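PDB 4XDN: MAU2 chromatid cohesion factor homolog from Saccharomyces cerevisiae, which forms a complex with Scc2 that is required for the cohesin ring complex to associate with chromosomes, and so takes part in sister chromatid cohesion. Local coordinates for residues E277-N280 / F281-N285; I323-L326 / L327-S331; E251-A254 / W255-A258. All blocks are in the same frame, centred on the assembly; numbering follows the deposited sequence.

Contact 1: E277-N280 / F281-N285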
loop_
_atom_site.group_PDB
_atom_site.type_symbol
_atom_site.label_atom_id
_atom_site.label_comp_id
_atom_site.label_asym_id
_atom_site.label_seq_id
_atom_site.Cartn_x
_atom_site.Cartn_y
_atom_site.Cartn_z
ATOM N N GLU A 277 6.904 -9.903 18.859
ATOM C CA GLU A 277 8.082 -10.188 18.049
ATOM C C GLU A 277 8.819 -8.898 17.709
ATOM O O GLU A 277 10.045 -8.834 17.794
ATOM C CB GLU A 277 7.695 -10.928 16.768
ATOM C CG GLU A 277 7.236 -12.358 17.002
ATOM C CD GLU A 277 6.984 -13.113 15.712
ATOM O OE1 GLU A 277 7.811 -13.000 14.782
ATOM O OE2 GLU A 277 5.956 -13.820 15.631
ATOM N N PHE A 278 8.063 -7.873 17.327
ATOM C CA PHE A 278 8.638 -6.564 17.043
ATOM C C PHE A 278 9.302 -5.992 18.289
ATOM O O PHE A 278 10.378 -5.397 18.215
ATOM C CB PHE A 278 7.566 -5.596 16.538
ATOM C CG PHE A 278 7.642 -5.315 15.064
ATOM C CD1 PHE A 278 8.773 -4.734 14.516
ATOM C CD2 PHE A 278 6.574 -5.609 14.233
ATOM C CE1 PHE A 278 8.845 -4.466 13.163
ATOM C CE2 PHE A 278 6.636 -5.341 12.881
ATOM C CZ PHE A 278 7.775 -4.768 12.342
ATOM N N LYS A 279 8.646 -6.178 19.432
ATOM C CA LYS A 279 9.164 -5.715 20.714
ATOM C C LYS A 279 10.527 -6.334 21.005
ATOM O O LYS A 279 11.481 -5.625 21.324
ATOM C CB LYS A 279 8.171 -6.053 21.832
ATOM C CG LYS A 279 8.710 -5.901 23.253
ATOM C CD LYS A 279 7.711 -6.439 24.265
ATOM C CE LYS A 279 8.364 -6.702 25.613
ATOM N NZ LYS A 279 7.515 -7.566 26.481
ATOM N N ASN A 280 10.612 -7.656 20.897
ATOM C CA ASN A 280 11.867 -8.359 21.124
ATOM C C ASN A 280 12.918 -7.941 20.101
ATOM O O ASN A 280 14.089 -7.765 20.437
ATOM C CB ASN A 280 11.655 -9.874 21.069
ATOM C CG ASN A 280 10.725 -10.374 22.158
ATOM O OD1 ASN A 280 10.519 -9.706 23.173
ATOM N ND2 ASN A 280 10.160 -11.561 21.955
ATOM N N PHE A 281 12.487 -7.780 18.854
ATOM C CA PHE A 281 13.376 -7.359 17.778
ATOM C C PHE A 281 14.005 -6.003 18.084
ATOM O O PHE A 281 15.217 -5.830 17.961
ATOM C CB PHE A 281 12.614 -7.301 16.450
ATOM C CG PHE A 281 13.399 -6.687 15.328
ATOM C CD1 PHE A 281 14.458 -7.366 14.751
ATOM C CD2 PHE A 281 13.075 -5.429 14.846
ATOM C CE1 PHE A 281 15.180 -6.805 13.721
ATOM C CE2 PHE A 281 13.795 -4.862 13.812
ATOM C CZ PHE A 281 14.849 -5.552 13.249
ATOM N N PHE A 282 13.175 -5.048 18.492
ATOM C CA PHE A 282 13.648 -3.708 18.817
ATOM C C PHE A 282 14.620 -3.723 19.993
ATOM O O PHE A 282 15.612 -2.997 19.992
ATOM C CB PHE A 282 12.467 -2.788 19.139
ATOM C CG PHE A 282 11.661 -2.376 17.935
ATOM C CD1 PHE A 282 12.274 -2.115 16.722
ATOM C CD2 PHE A 282 10.285 -2.241 18.022
ATOM C CE1 PHE A 282 11.534 -1.734 15.621
ATOM C CE2 PHE A 282 9.539 -1.861 16.923
ATOM C CZ PHE A 282 10.164 -1.607 15.721
ATOM N N ASP A 283 14.334 -4.552 20.991
ATOM C CA ASP A 283 15.169 -4.622 22.186
ATOM C C ASP A 283 16.603 -5.027 21.862
ATOM O O ASP A 283 17.540 -4.612 22.545
ATOM C CB ASP A 283 14.582 -5.613 23.196
ATOM C CG ASP A 283 13.330 -5.091 23.874
ATOM O OD1 ASP A 283 13.103 -3.863 23.856
ATOM O OD2 ASP A 283 12.578 -5.913 24.438
ATOM N N THR A 284 16.769 -5.829 20.815
ATOM C CA THR A 284 18.061 -6.437 20.509
ATOM C C THR A 284 18.704 -5.903 19.230
ATOM O O THR A 284 19.902 -6.086 19.020
ATOM C CB THR A 284 17.921 -7.966 20.377
ATOM O OG1 THR A 284 16.990 -8.276 19.332
ATOM C CG2 THR A 284 17.426 -8.570 21.684
ATOM N N ASN A 285 17.915 -5.243 18.384
ATOM C CA ASN A 285 18.394 -4.802 17.073
ATOM C C ASN A 285 18.141 -3.323 16.788
ATOM O O ASN A 285 18.385 -2.854 15.676
ATOM C CB ASN A 285 17.749 -5.648 15.975
ATOM C CG ASN A 285 18.110 -7.115 16.085
ATOM O OD1 ASN A 285 17.422 -7.890 16.750
ATOM N ND2 ASN A 285 19.199 -7.505 15.433
#
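Glu-277 meets the next turn through its backbone: its carbonyl O accepts the N-H of Phe-281 at 2.9 Å, while its side chain reaches over to Leu-257 and Glu-260 of helix 250-266. Phe-278 does more. Its carbonyl O takes the amide N of Phe-282 at 2.8 Å, and its ring lies beside two other phenylalanines. Against the Phe-282 ring the planes are nearly parallel, at 29°, but slid apart with centroids 5.4 Å away, so the rings barely overlap and touch through CD1 of Phe-278 and CZ of Phe-282, 3.6 Å apart. Phe-281 is further off, its CD2 4.4 Å from CD1 of Phe-278; with CG anti to its own backbone N (chi1 172°), its ring leads away from the preceding turn. At Lys-279 the carbonyl O receives the N-H of Asp-283 at 3.1 Å. The lysine chain runs out extended, and its NZ stays 5.7 Å from OD2 of Asp-283, too far for a salt bridge, though a weak attraction between the opposite charges is possible. Asn-280 offers its carbonyl O to Thr-284, whose N makes a weak bond to it and whose OG1 lies 3.1 Å from it. The three phenylalanines are buried, Phe-278 and Phe-281 against Leu-257 and Phe-282 edge-to-face with Tyr-317 of helix 317-331. Lys-279, Asn-280, Asp-283 and Thr-284 are exposed. The chemistry is that of an amphipathic helix, mainly aromatic where it meets its neighbours and polar on the exposed side, with apolar contact rather than ion pairing joining the buried side chains.

Contact 2: I323-L326 / L327-S331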
loop_
_atom_site.group_PDB
_atom_site.type_symbol
_atom_site.label_atom_id
_atom_site.label_comp_id
_atom_site.label_asym_id
_atom_site.label_seq_id
_atom_site.Cartn_x
_atom_site.Cartn_y
_atom_site.Cartn_z
ATOM N N ILE A 323 5.412 3.476 11.535
ATOM C CA ILE A 323 4.605 2.612 10.675
ATOM C C ILE A 323 3.873 1.565 11.511
ATOM O O ILE A 323 2.683 1.328 11.316
ATOM C CB ILE A 323 5.471 1.891 9.608
ATOM C CG1 ILE A 323 6.086 2.896 8.625
ATOM C CG2 ILE A 323 4.648 0.846 8.843
ATOM C CD1 ILE A 323 5.089 3.594 7.709
ATOM N N LEU A 324 4.594 0.938 12.434
ATOM C CA LEU A 324 4.019 -0.113 13.269
ATOM C C LEU A 324 2.876 0.425 14.116
ATOM O O LEU A 324 1.875 -0.260 14.334
ATOM C CB LEU A 324 5.090 -0.730 14.170
ATOM C CG LEU A 324 4.593 -1.744 15.202
ATOM C CD1 LEU A 324 3.831 -2.888 14.536
ATOM C CD2 LEU A 324 5.755 -2.279 16.021
ATOM N N LEU A 325 3.026 1.653 14.595
ATOM C CA LEU A 325 1.998 2.262 15.421
ATOM C C LEU A 325 0.758 2.546 14.578
ATOM O O LEU A 325 -0.367 2.438 15.063
ATOM C CB LEU A 325 2.519 3.543 16.072
ATOM C CG LEU A 325 1.563 4.236 17.046
ATOM C CD1 LEU A 325 1.116 3.287 18.153
ATOM C CD2 LEU A 325 2.225 5.470 17.643
ATOM N N LEU A 326 0.969 2.895 13.313
ATOM C CA LEU A 326 -0.140 3.126 12.395
ATOM C C LEU A 326 -0.910 1.831 12.158
ATOM O O LEU A 326 -2.133 1.799 12.282
ATOM C CB LEU A 326 0.363 3.694 11.065
ATOM C CG LEU A 326 -0.684 3.890 9.963
ATOM C CD1 LEU A 326 -1.728 4.917 10.373
ATOM C CD2 LEU A 326 -0.016 4.293 8.655
ATOM N N LEU A 327 -0.184 0.767 11.826
ATOM C CA LEU A 327 -0.800 -0.529 11.557
ATOM C C LEU A 327 -1.570 -1.034 12.771
ATOM O O LEU A 327 -2.677 -1.558 12.639
ATOM C CB LEU A 327 0.260 -1.558 11.151
ATOM C CG LEU A 327 1.078 -1.254 9.893
ATOM C CD1 LEU A 327 2.096 -2.356 9.657
ATOM C CD2 LEU A 327 0.187 -1.080 8.669
ATOM N N GLN A 328 -0.980 -0.881 13.953
ATOM C CA GLN A 328 -1.627 -1.311 15.185
ATOM C C GLN A 328 -2.928 -0.550 15.398
ATOM O O GLN A 328 -3.936 -1.131 15.801
ATOM C CB GLN A 328 -0.699 -1.109 16.383
ATOM C CG GLN A 328 -1.319 -1.508 17.718
ATOM C CD GLN A 328 -0.356 -1.364 18.876
ATOM O OE1 GLN A 328 0.697 -0.745 18.746
ATOM N NE2 GLN A 328 -0.713 -1.938 20.019
ATOM N N SER A 329 -2.899 0.751 15.122
ATOM C CA SER A 329 -4.059 1.611 15.328
ATOM C C SER A 329 -5.168 1.288 14.333
ATOM O O SER A 329 -6.346 1.263 14.696
ATOM C CB SER A 329 -3.661 3.086 15.215
ATOM O OG SER A 329 -2.718 3.439 16.214
ATOM N N VAL A 330 -4.787 1.046 13.080
ATOM C CA VAL A 330 -5.751 0.682 12.047
ATOM C C VAL A 330 -6.440 -0.628 12.415
ATOM O O VAL A 330 -7.638 -0.798 12.177
ATOM C CB VAL A 330 -5.082 0.538 10.662
ATOM C CG1 VAL A 330 -6.048 -0.069 9.653
ATOM C CG2 VAL A 330 -4.596 1.887 10.162
ATOM N N SER A 331 -5.677 -1.548 12.997
ATOM C CA SER A 331 -6.203 -2.856 13.367
ATOM C C SER A 331 -7.267 -2.744 14.454
ATOM O O SER A 331 -8.111 -3.625 14.584
ATOM C CB SER A 331 -5.076 -3.776 13.845
ATOM O OG SER A 331 -4.842 -3.625 15.233
#
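Leu-327 N to Ile-323 O, at 3.0 Å with an N-H...O angle of 167°, is one rung of the i to i+4 ladder of helix 317-331. Gln-328 N to Leu-324 O and Val-330 N to Leu-326 O, both 2.9 Å, continue it. At Leu-325 the rung is doubled: its carbonyl O accepts the Ser-329 N-H at 3.0 Å and the Ser-329 hydroxyl OG at 2.8 Å, the two donors arriving from opposite faces of the carbonyl plane. The hydroxyl gets there because OG lies beside its own backbone N, anti to the carbonyl carbon (chi1 -62°), and so faces back down the helix. This is the familiar way a serine within a helix satisfies its hydroxyl when buried, and here the helix is packed between helices 250-266, 272-291, 339-360 and 369-398. With an alanine in place of Ser-329, the Leu-325 carbonyl would probably keep the backbone N-H as its one donor from this turn, and a small gap is likely to open beside Phe-343. Among the apolar side chains, Ile-323 and Leu-327 run side by side, CG2 of the isoleucine 4.2 Å from CD1 of the leucine. Leu-326 and Val-330 instead meet at an angle, methyl CD1 to methyl CG2. Leu-325 turns its CD1 toward OE1 of Gln-328, whose extended chain carries NE2 to the hydroxyl of Tyr-332. Ile-323 and Leu-326 also pack on apolar side chains of another protein chain.

Contact 3: E251-A254 / W255-A258; sequences ELYA and WKLA
Tyr-253 and Lys-256 lie side by side and point the same way, the aliphatic part of the lysine running over one face of the phenol ring. CD of Lys-256 sits 3.9 Å from the centroid of the Tyr-253 ring, 26° off its normal and displaced toward the rim at CE1, a CH-pi contact. Bends at chi2 (-127°) and chi4 bring NZ of Lys-256 to 3.3 Å from OH of Tyr-253, where it makes a weak hydrogen bond. The stronger partner of that ammonium is the carboxylate of Glu-260, one turn on, in a salt bridge that would help hold the lysine chain along the ring. Leu-257 meets the tyrosine along CD2 and CE2, its CD1 3.7 Å from CE2. Just before the tyrosine, Leu-252 puts CD2 against CE3 of Trp-255 at 3.9 Å, in the plane of the indole and at its edge. Behind these side chains the helix supplies Leu-257 N to Tyr-253 O and Ala-258 N to Ala-254 O, both 2.9 Å, while the bond from Trp-255 N to Glu-251 O is weak. NE1, on the five-membered ring, donates to OD1 of Asn-223, which limits the turning of the indole. Around these residues, several elements pack on helix 250-266: Phe-216 and Leu-219 of helix 212-228 meet the tryptophan, Leu-289 of helix 272-291 touches Glu-251, Ile-314 of helix 312-315 touches Ala-254, and strand 297-302 reaches Leu-252 through Cys-297 and Ile-299.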
loop_
_atom_site.group_PDB
_atom_site.type_symbol
_atom_site.label_atom_id
_atom_site.label_comp_id
_atom_site.label_asym_id
_atom_site.label_seq_id
_atom_site.Cartn_x
_atom_site.Cartn_y
_atom_site.Cartn_z
ATOM N N GLU A 251 17.721 -5.109 8.847
ATOM C CA GLU A 251 16.895 -4.280 7.974
ATOM C C GLU A 251 15.820 -5.112 7.278
ATOM O O GLU A 251 14.630 -4.807 7.369
ATOM C CB GLU A 251 17.754 -3.562 6.932
ATOM C CG GLU A 251 18.617 -2.439 7.498
ATOM C CD GLU A 251 19.859 -2.944 8.216
ATOM O OE1 GLU A 251 20.475 -3.922 7.739
ATOM O OE2 GLU A 251 20.219 -2.359 9.257
ATOM N N LEU A 252 16.240 -6.170 6.590
ATOM C CA LEU A 252 15.305 -7.009 5.852
ATOM C C LEU A 252 14.373 -7.773 6.789
ATOM O O LEU A 252 13.237 -8.073 6.428
ATOM C CB LEU A 252 16.060 -7.991 4.951
ATOM C CG LEU A 252 16.787 -7.381 3.747
ATOM C CD1 LEU A 252 17.589 -8.450 3.011
ATOM C CD2 LEU A 252 15.812 -6.699 2.794
ATOM N N TYR A 253 14.844 -8.086 7.993
ATOM C CA TYR A 253 14.006 -8.799 8.949
ATOM C C TYR A 253 12.896 -7.888 9.471
ATOM O O TYR A 253 11.788 -8.344 9.742
ATOM C CB TYR A 253 14.833 -9.339 10.116
ATOM C CG TYR A 253 14.094 -10.388 10.917
ATOM C CD1 TYR A 253 14.057 -11.711 10.496
ATOM C CD2 TYR A 253 13.420 -10.054 12.086
ATOM C CE1 TYR A 253 13.378 -12.674 11.222
ATOM C CE2 TYR A 253 12.738 -11.009 12.817
ATOM C CZ TYR A 253 12.719 -12.318 12.379
ATOM O OH TYR A 253 12.044 -13.275 13.102
ATOM N N ALA A 254 13.194 -6.599 9.610
ATOM C CA ALA A 254 12.177 -5.628 10.001
ATOM C C ALA A 254 11.068 -5.604 8.957
ATOM O O ALA A 254 9.892 -5.436 9.281
ATOM C CB ALA A 254 12.788 -4.247 10.166
ATOM N N TRP A 255 11.461 -5.782 7.699
ATOM C CA TRP A 255 10.519 -5.826 6.589
ATOM C C TRP A 255 9.670 -7.086 6.683
ATOM O O TRP A 255 8.470 -7.056 6.420
ATOM C CB TRP A 255 11.274 -5.780 5.257
ATOM C CG TRP A 255 10.409 -5.621 4.045
ATOM C CD1 TRP A 255 9.099 -5.246 4.010
ATOM C CD2 TRP A 255 10.802 -5.836 2.682
ATOM N NE1 TRP A 255 8.651 -5.212 2.711
ATOM C CE2 TRP A 255 9.678 -5.570 1.877
ATOM C CE3 TRP A 255 11.998 -6.224 2.067
ATOM C CZ2 TRP A 255 9.712 -5.681 0.488
ATOM C CZ3 TRP A 255 12.029 -6.334 0.687
ATOM C CH2 TRP A 255 10.893 -6.064 -0.087
ATOM N N LYS A 256 10.303 -8.192 7.058
ATOM C CA LYS A 256 9.592 -9.447 7.270
ATOM C C LYS A 256 8.525 -9.263 8.344
ATOM O O LYS A 256 7.369 -9.635 8.151
ATOM C CB LYS A 256 10.568 -10.558 7.668
ATOM C CG LYS A 256 9.923 -11.892 8.013
ATOM C CD LYS A 256 10.379 -12.377 9.382
ATOM C CE LYS A 256 9.779 -13.730 9.735
ATOM N NZ LYS A 256 9.377 -13.807 11.172
ATOM N N LEU A 257 8.922 -8.682 9.473
ATOM C CA LEU A 257 8.008 -8.468 10.586
ATOM C C LEU A 257 6.864 -7.538 10.195
ATOM O O LEU A 257 5.716 -7.766 10.573
ATOM C CB LEU A 257 8.761 -7.898 11.788
ATOM C CG LEU A 257 9.794 -8.833 12.423
ATOM C CD1 LEU A 257 10.611 -8.086 13.461
ATOM C CD2 LEU A 257 9.120 -10.045 13.047
ATOM N N ALA A 258 7.180 -6.494 9.435
ATOM C CA ALA A 258 6.163 -5.555 8.976
ATOM C C ALA A 258 5.139 -6.263 8.101
ATOM O O ALA A 258 3.936 -6.049 8.242
ATOM C CB ALA A 258 6.802 -4.409 8.216
#

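Overall arrangement
Along the chain the order is contact 3, contact 1, contact 2, on helices 250-266, 272-291 and 317-331. The first two helices follow each other directly, and the two-stranded antiparallel sheet 297-302/305-310 and helix 312-315 come before the third. Contacts 1 and 3 have centres about 11 Å apart and touch: Phe-278 CZ lies 3.3 Å from Leu-257 CB. Contact 1 also reaches contact 2, about 17 Å away between centres, through Leu-324. Contacts 2 and 3 do not touch, though their nearest atoms are about 4 Å apart. Helix 272-291 therefore bridges the other two by its phenylalanines. Contact 1 meets no other protein chain, whereas residues of contacts 2 and 3 do, so their two helices contribute to that interface.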